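Surface-associated protein CshB (Streptococcus gordonii, PDB 6YZG) is a cell-wall-linked surface adhesin that probably binds fibronectin, represented here by its non-repetitive domain 2. Local coordinates at residues W1-D6 / K107-L112; A8-L13 / V21-T26; G17-G22 / P85-A90. All coordinates share one frame; numbering follows the deposited sequence.

The three contacts cluster on one side of the chain's centre, all within non-repetitive domain 2. Contact 1 joins the N-terminal residues to the loop ahead of strand 119-131, and contacts 2 and 3 are nested inside the chain loop it closes. The centres of contacts 1 and 2 lie about 14 Å apart. Those of contacts 1 and 3 are about 13 Å apart, and those of contacts 2 and 3 about 9 Å. The F4 carbonyl accepts from W10 NE1, and the F4 and F25 rings pack together. L112 of contact 1 leans on V87 of contact 3, whose L19 touches the W10 indole. Contacts 2 and 3 share V21 and G22. No ligand marks a binding site here.

Contact 1: residues W1-D6 / K107-L112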
# COMPACT_ATOMS: atom_id res chain seq x y z
N TRP A 1 3.19 -17.11 16.99
CA TRP A 1 2.23 -15.95 17.05
C TRP A 1 1.00 -16.33 17.86
O TRP A 1 0.37 -17.42 17.61
CB TRP A 1 1.74 -15.43 15.69
CG TRP A 1 2.78 -14.80 14.83
CD1 TRP A 1 3.29 -15.36 13.69
CD2 TRP A 1 3.53 -13.60 15.08
NE1 TRP A 1 4.26 -14.54 13.20
CE2 TRP A 1 4.46 -13.47 14.03
CE3 TRP A 1 3.52 -12.62 16.08
CZ2 TRP A 1 5.30 -12.35 13.91
CZ3 TRP A 1 4.37 -11.54 15.99
CH2 TRP A 1 5.29 -11.42 14.94
N LEU A 2 0.58 -15.51 18.79
CA LEU A 2 -0.64 -15.80 19.59
C LEU A 2 -1.88 -15.73 18.74
O LEU A 2 -2.07 -14.81 17.94
CB LEU A 2 -0.74 -14.83 20.75
CG LEU A 2 0.39 -14.89 21.79
CD1 LEU A 2 0.20 -13.86 22.84
CD2 LEU A 2 0.54 -16.29 22.39
N ASP A 3 -2.77 -16.71 18.98
CA ASP A 3 -4.11 -16.79 18.37
C ASP A 3 -5.09 -16.08 19.27
O ASP A 3 -5.64 -16.64 20.22
CB ASP A 3 -4.53 -18.24 18.12
CG ASP A 3 -5.89 -18.35 17.47
OD1 ASP A 3 -6.53 -17.37 17.24
OD2 ASP A 3 -6.33 -19.55 17.24
N PHE A 4 -5.30 -14.79 19.01
CA PHE A 4 -6.22 -14.00 19.81
C PHE A 4 -7.66 -14.34 19.54
O PHE A 4 -8.56 -13.85 20.31
CB PHE A 4 -5.92 -12.53 19.56
CG PHE A 4 -4.58 -12.05 20.05
CD1 PHE A 4 -4.25 -12.20 21.42
CD2 PHE A 4 -3.64 -11.48 19.20
CE1 PHE A 4 -3.02 -11.73 21.91
CE2 PHE A 4 -2.41 -11.09 19.71
CZ PHE A 4 -2.13 -11.18 21.04
N SER A 5 -7.95 -15.16 18.55
CA SER A 5 -9.36 -15.52 18.21
C SER A 5 -9.86 -16.63 19.13
O SER A 5 -11.08 -16.92 19.05
CB SER A 5 -9.52 -15.93 16.75
OG SER A 5 -9.06 -17.28 16.56
N ASP A 6 -8.98 -17.33 19.86
CA ASP A 6 -9.41 -18.46 20.73
C ASP A 6 -10.17 -17.89 21.93
O ASP A 6 -9.58 -17.31 22.84
CB ASP A 6 -8.19 -19.27 21.13
CG ASP A 6 -8.55 -20.49 21.95
OD1 ASP A 6 -8.88 -21.48 21.34
OD2 ASP A 6 -8.43 -20.45 23.20
N LYS A 107 -4.94 -15.09 8.93
CA LYS A 107 -4.25 -13.81 9.19
C LYS A 107 -5.04 -13.03 10.25
O LYS A 107 -4.42 -12.48 11.10
CB LYS A 107 -4.07 -12.99 7.91
CG LYS A 107 -3.05 -13.62 6.96
CD LYS A 107 -2.50 -12.72 5.90
CE LYS A 107 -3.31 -12.68 4.61
NZ LYS A 107 -3.12 -11.39 3.92
N ARG A 108 -6.37 -13.08 10.22
CA ARG A 108 -7.16 -12.34 11.22
C ARG A 108 -6.93 -12.98 12.61
O ARG A 108 -6.97 -12.23 13.56
CB ARG A 108 -8.66 -12.30 10.85
CG ARG A 108 -8.98 -11.35 9.71
CD ARG A 108 -9.08 -9.90 10.16
NE ARG A 108 -8.98 -8.95 9.05
CZ ARG A 108 -10.00 -8.53 8.31
NH1 ARG A 108 -9.78 -7.66 7.33
NH2 ARG A 108 -11.24 -8.96 8.53
N LYS A 109 -6.72 -14.30 12.68
CA LYS A 109 -6.74 -14.97 14.00
C LYS A 109 -5.60 -14.41 14.88
O LYS A 109 -5.81 -14.31 16.11
CB LYS A 109 -6.59 -16.47 13.87
CG LYS A 109 -7.84 -17.20 13.39
CD LYS A 109 -7.50 -18.68 13.33
CE LYS A 109 -8.63 -19.59 12.93
NZ LYS A 109 -8.28 -20.99 13.28
N THR A 110 -4.45 -14.08 14.29
CA THR A 110 -3.28 -13.64 15.05
C THR A 110 -3.25 -12.11 15.17
O THR A 110 -2.21 -11.58 15.57
CB THR A 110 -2.03 -14.24 14.42
OG1 THR A 110 -2.07 -13.79 13.06
CG2 THR A 110 -2.00 -15.75 14.55
N GLN A 111 -4.37 -11.43 15.02
CA GLN A 111 -4.38 -9.97 15.12
C GLN A 111 -5.24 -9.51 16.28
O GLN A 111 -6.42 -9.96 16.41
CB GLN A 111 -4.89 -9.36 13.82
CG GLN A 111 -3.91 -9.46 12.71
CD GLN A 111 -4.41 -8.82 11.44
OE1 GLN A 111 -5.54 -8.33 11.38
NE2 GLN A 111 -3.55 -8.88 10.46
N LEU A 112 -4.79 -8.52 17.03
CA LEU A 112 -5.61 -7.78 17.99
C LEU A 112 -5.96 -6.43 17.37
O LEU A 112 -5.08 -5.76 16.85
CB LEU A 112 -4.82 -7.61 19.27
CG LEU A 112 -5.63 -7.22 20.50
CD1 LEU A 112 -6.47 -8.42 20.97
CD2 LEU A 112 -4.72 -6.71 21.60
O HOH W 1 -0.29 -12.53 17.19
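The F4 ring is sandwiched near its rim: L2 CB stands 3.9 Å above one face of the F4 ring and L112 CD1 lies over the opposite face. At the edge, near the ring plane, sits the carbonyl O of T110. F4 CG is anti to its carbonyl carbon (chi1 -67°), which brings CD2 of F4 to 4.0 Å from L112 CB, the two side chains crossing at about a right angle. F25 meets F4 in an edge-to-face pair. The second flat group, the D3 carboxylate, grips the chain that follows it. D3 OD1 takes S5 OG on its syn lone pair at 2.6 Å, and the S5 backbone N reaches the same D3 OD1 at 2.9 Å from above the carboxylate plane. This is an Asx turn laid over a type I turn from D3 to D6, and S5, within it, points its CB toward K109. S5 OG lies 3.4 Å from K109 CG, at the root of an extended lysine chain that crosses D3 obliquely; the opposite charges of D3 and K109 are near but not in contact, so an electrostatic attraction is possible. S5 N also makes a weak hydrogen bond to the K109 carbonyl. Further toward the N-terminus, T110 CA points a C-H at L2 O (3.3 Å), and T110 CG2, anti to its carbonyl carbon, rests 3.9 Å from W1 CB. A water lies within hydrogen-bonding distance of the carbonyl oxygens of L2 and T110, 2.7 Å from T110 O, though it cannot serve every acceptor around it. The W1 indole leads away to W169 and to V141 and A143 of strand 134-144. The second subunit closes over this region: L2 and L112 make backbone hydrogen bonds to it, and M258 and M260 of that subunit pack on F4 and W1.

Contact 2: residues A8-L13 / V21-T26; sequences ASWKNL and VGTTFT
Residues 9-12 run antiparallel to 23-26 with W10-F25 as a non-hydrogen-bonded pair and K11-T24 as a hydrogen-bonded one, where K11 N meets T24 O at 2.9 Å and T24 N meets K11 O at 3.0 Å. T26 N extends the pairing to S9 O. On the face carrying W10 and F25, the F25 ring turns its edge to the indole in a T-shaped stack, planes at 65°. F25 CD2 approaches within 3.5 Å of W10 CE2, and F25 CB sits over the six-membered ring as a CH-pi contact. T23 CG2 comes instead at the indole edge, 3.6 Å from W10 CE3. The pyrrole N-H is held as well: W10 NE1 donates to F4 O. On the other face, K11 CB lies against T24 OG1, while one water joins S9 O, T24 OG1 and T26 OG1. Toward the connecting loop, N12 CG is anti to its backbone N (chi1 -163°), so ND2 of N12 reaches G22 O at 3.1 Å, from above the carbonyl plane rather than along a lone pair. A second water links N12 ND2 with V21 O. S9 OG is hydrogen-bonded to D6 OD2. The arrangement is a beta-hairpin with a long connecting loop, in which the short strand 10-11 pairs with strand 24-30 in the domain's larger antiparallel sheet.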
# COMPACT_ATOMS: atom_id res chain seq x y z
N ALA A 8 -11.71 -19.03 24.51
CA ALA A 8 -11.47 -19.61 25.84
C ALA A 8 -10.13 -19.14 26.45
O ALA A 8 -9.90 -19.30 27.65
CB ALA A 8 -11.52 -21.11 25.76
N SER A 9 -9.27 -18.47 25.65
CA SER A 9 -7.98 -17.95 26.15
C SER A 9 -8.21 -16.63 26.92
O SER A 9 -7.30 -16.22 27.66
CB SER A 9 -7.00 -17.69 25.06
OG SER A 9 -6.62 -18.88 24.39
N TRP A 10 -9.34 -15.98 26.76
CA TRP A 10 -9.66 -14.69 27.36
C TRP A 10 -10.48 -14.83 28.63
O TRP A 10 -11.42 -15.67 28.65
CB TRP A 10 -10.41 -13.80 26.39
CG TRP A 10 -9.61 -13.42 25.17
CD1 TRP A 10 -9.67 -13.98 23.93
CD2 TRP A 10 -8.69 -12.34 25.08
NE1 TRP A 10 -8.81 -13.32 23.08
CE2 TRP A 10 -8.20 -12.31 23.74
CE3 TRP A 10 -8.21 -11.42 25.99
CZ2 TRP A 10 -7.21 -11.38 23.35
CZ3 TRP A 10 -7.25 -10.50 25.61
CH2 TRP A 10 -6.77 -10.47 24.30
N LYS A 11 -10.17 -14.03 29.60
CA LYS A 11 -11.01 -13.87 30.83
C LYS A 11 -11.21 -12.41 31.13
O LYS A 11 -10.33 -11.57 30.85
CB LYS A 11 -10.42 -14.53 32.07
CG LYS A 11 -10.20 -16.00 31.92
CD LYS A 11 -11.54 -16.75 32.05
CE LYS A 11 -11.34 -18.25 32.10
NZ LYS A 11 -10.76 -18.71 30.80
N ASN A 12 -12.34 -12.10 31.79
CA ASN A 12 -12.58 -10.77 32.33
C ASN A 12 -12.64 -9.72 31.21
O ASN A 12 -12.09 -8.63 31.39
CB ASN A 12 -11.56 -10.39 33.40
CG ASN A 12 -11.98 -9.23 34.28
OD1 ASN A 12 -13.18 -8.99 34.39
ND2 ASN A 12 -11.03 -8.50 34.80
N LEU A 13 -13.43 -10.02 30.20
CA LEU A 13 -13.76 -9.08 29.11
C LEU A 13 -14.86 -8.13 29.54
O LEU A 13 -15.59 -8.43 30.49
CB LEU A 13 -14.20 -9.84 27.87
CG LEU A 13 -13.14 -10.70 27.21
CD1 LEU A 13 -13.76 -11.68 26.22
CD2 LEU A 13 -12.02 -9.93 26.55
N VAL A 21 -9.19 -2.93 31.56
CA VAL A 21 -8.08 -3.09 32.51
C VAL A 21 -8.37 -4.31 33.39
O VAL A 21 -9.48 -4.40 33.92
CB VAL A 21 -7.80 -1.80 33.27
CG1 VAL A 21 -6.78 -2.00 34.37
CG2 VAL A 21 -7.35 -0.71 32.31
N GLY A 22 -7.46 -5.26 33.40
CA GLY A 22 -7.61 -6.51 34.15
C GLY A 22 -8.06 -7.66 33.29
O GLY A 22 -8.15 -8.80 33.80
N THR A 23 -8.43 -7.45 32.03
CA THR A 23 -8.63 -8.57 31.11
C THR A 23 -7.36 -9.39 30.99
O THR A 23 -6.23 -8.83 30.98
CB THR A 23 -9.01 -8.10 29.70
OG1 THR A 23 -10.28 -7.43 29.77
CG2 THR A 23 -9.02 -9.21 28.66
N THR A 24 -7.47 -10.71 30.95
CA THR A 24 -6.32 -11.58 30.73
C THR A 24 -6.47 -12.43 29.46
O THR A 24 -7.59 -12.83 29.05
CB THR A 24 -6.04 -12.52 31.93
OG1 THR A 24 -7.15 -13.43 32.08
CG2 THR A 24 -5.71 -11.71 33.15
N PHE A 25 -5.31 -12.74 28.89
CA PHE A 25 -5.17 -13.70 27.77
C PHE A 25 -4.16 -14.72 28.28
O PHE A 25 -3.04 -14.32 28.64
CB PHE A 25 -4.70 -13.05 26.46
CG PHE A 25 -4.42 -14.02 25.35
CD1 PHE A 25 -3.17 -14.61 25.24
CD2 PHE A 25 -5.45 -14.38 24.48
CE1 PHE A 25 -2.95 -15.54 24.25
CE2 PHE A 25 -5.18 -15.29 23.45
CZ PHE A 25 -3.94 -15.86 23.37
N THR A 26 -4.46 -16.02 28.25
CA THR A 26 -3.55 -17.03 28.75
C THR A 26 -3.46 -18.20 27.76
O THR A 26 -4.48 -18.65 27.25
CB THR A 26 -4.09 -17.58 30.09
OG1 THR A 26 -4.43 -16.53 31.00
CG2 THR A 26 -3.05 -18.50 30.68
O HOH W 2 -6.97 -15.65 30.43
O HOH W 3 -10.67 -5.81 36.09

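Contact 3: residues G17-G22 / P85-A90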
# COMPACT_ATOMS: atom_id res chain seq x y z
N GLY A 17 -17.48 -7.80 24.95
CA GLY A 17 -16.51 -8.86 24.65
C GLY A 17 -15.13 -8.30 24.30
O GLY A 17 -14.37 -8.97 23.63
N GLY A 18 -14.87 -7.06 24.67
CA GLY A 18 -13.56 -6.47 24.43
C GLY A 18 -12.73 -6.27 25.70
O GLY A 18 -13.20 -6.56 26.84
N LEU A 19 -11.54 -5.75 25.50
CA LEU A 19 -10.57 -5.66 26.60
C LEU A 19 -10.98 -4.52 27.52
O LEU A 19 -11.34 -3.42 27.09
CB LEU A 19 -9.15 -5.42 26.05
CG LEU A 19 -8.41 -6.70 25.64
CD1 LEU A 19 -9.18 -7.61 24.73
CD2 LEU A 19 -7.08 -6.32 24.99
N LYS A 20 -10.70 -4.75 28.78
CA LYS A 20 -10.73 -3.71 29.84
C LYS A 20 -9.47 -3.89 30.70
O LYS A 20 -8.79 -4.89 30.55
CB LYS A 20 -11.98 -3.77 30.72
CG LYS A 20 -12.24 -5.07 31.46
CD LYS A 20 -13.66 -5.07 31.97
CE LYS A 20 -13.85 -5.99 33.11
NZ LYS A 20 -14.92 -5.42 33.97
N VAL A 21 -9.19 -2.93 31.56
CA VAL A 21 -8.08 -3.09 32.51
C VAL A 21 -8.37 -4.31 33.39
O VAL A 21 -9.48 -4.40 33.92
CB VAL A 21 -7.80 -1.80 33.27
CG1 VAL A 21 -6.78 -2.00 34.37
CG2 VAL A 21 -7.35 -0.71 32.31
N GLY A 22 -7.46 -5.26 33.40
CA GLY A 22 -7.61 -6.51 34.15
C GLY A 22 -8.06 -7.66 33.29
O GLY A 22 -8.15 -8.80 33.80
N PRO A 85 -15.10 1.70 19.71
CA PRO A 85 -15.07 0.25 19.87
C PRO A 85 -14.19 -0.12 21.06
O PRO A 85 -13.71 0.71 21.78
CB PRO A 85 -14.54 -0.23 18.55
CG PRO A 85 -13.52 0.85 18.21
CD PRO A 85 -14.20 2.14 18.62
N SER A 86 -14.13 -1.42 21.33
CA SER A 86 -13.20 -2.01 22.30
C SER A 86 -12.12 -2.72 21.50
O SER A 86 -12.33 -3.19 20.38
CB SER A 86 -13.85 -2.94 23.29
OG SER A 86 -14.81 -2.23 24.10
N VAL A 87 -10.96 -2.80 22.10
CA VAL A 87 -9.88 -3.64 21.58
C VAL A 87 -10.34 -5.09 21.67
O VAL A 87 -10.93 -5.46 22.73
CB VAL A 87 -8.59 -3.42 22.36
CG1 VAL A 87 -7.48 -4.31 21.84
CG2 VAL A 87 -8.16 -1.95 22.31
N THR A 88 -10.12 -5.87 20.64
CA THR A 88 -10.67 -7.25 20.63
C THR A 88 -9.85 -8.16 19.74
O THR A 88 -9.22 -7.71 18.82
CB THR A 88 -12.13 -7.23 20.21
OG1 THR A 88 -12.73 -8.52 20.41
CG2 THR A 88 -12.29 -6.78 18.79
N GLY A 89 -9.89 -9.48 20.04
CA GLY A 89 -9.34 -10.49 19.13
C GLY A 89 -10.44 -11.23 18.43
O GLY A 89 -10.13 -12.16 17.67
N ALA A 90 -11.66 -10.96 18.87
CA ALA A 90 -12.83 -11.75 18.45
C ALA A 90 -12.97 -11.61 16.95
O ALA A 90 -13.20 -10.48 16.54
CB ALA A 90 -14.06 -11.29 19.20
O HOH W 4 -10.90 -1.89 24.79
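G17, at positive phi (75°), passes the chain near the T88 side chain, its O 3.6 Å from T88 OG1; T88 OG1, anti to its backbone N, accepts from A90 N at 3.1 Å, an ST turn that folds T88 to A90 on itself. At G18 the CA lies 3.7 Å from S86 CB, an approach that needs glycine, since a CB on G18 would clash with S86 CB and V87 O. D14 OD1 accepts from G18 N and D14 OD2 pairs with S86 OG, which also meets R16 NH2. L19 then carries the contact. L19 N donates to V87 O at 2.9 Å, almost along the C=O axis. Alongside it, a water donates to L19 O and accepts from V87 N, so the two loops are stitched by one direct and one water-mediated bond. L19 CG, anti to its carbonyl carbon (chi1 -85°), sends the side chain obliquely across V87: L19 CD1 lies 3.4 Å from V87 O, and L19 CD2 rests 3.8 Å from V87 CG1. V87 also packs on L112 and Y114. Beyond L19 the chain parts from 85-90: the K20 side chain packs on N12, with K20 N bonded to T23 OG1, and G22 pairs through its backbone with V39 of strand 33-41.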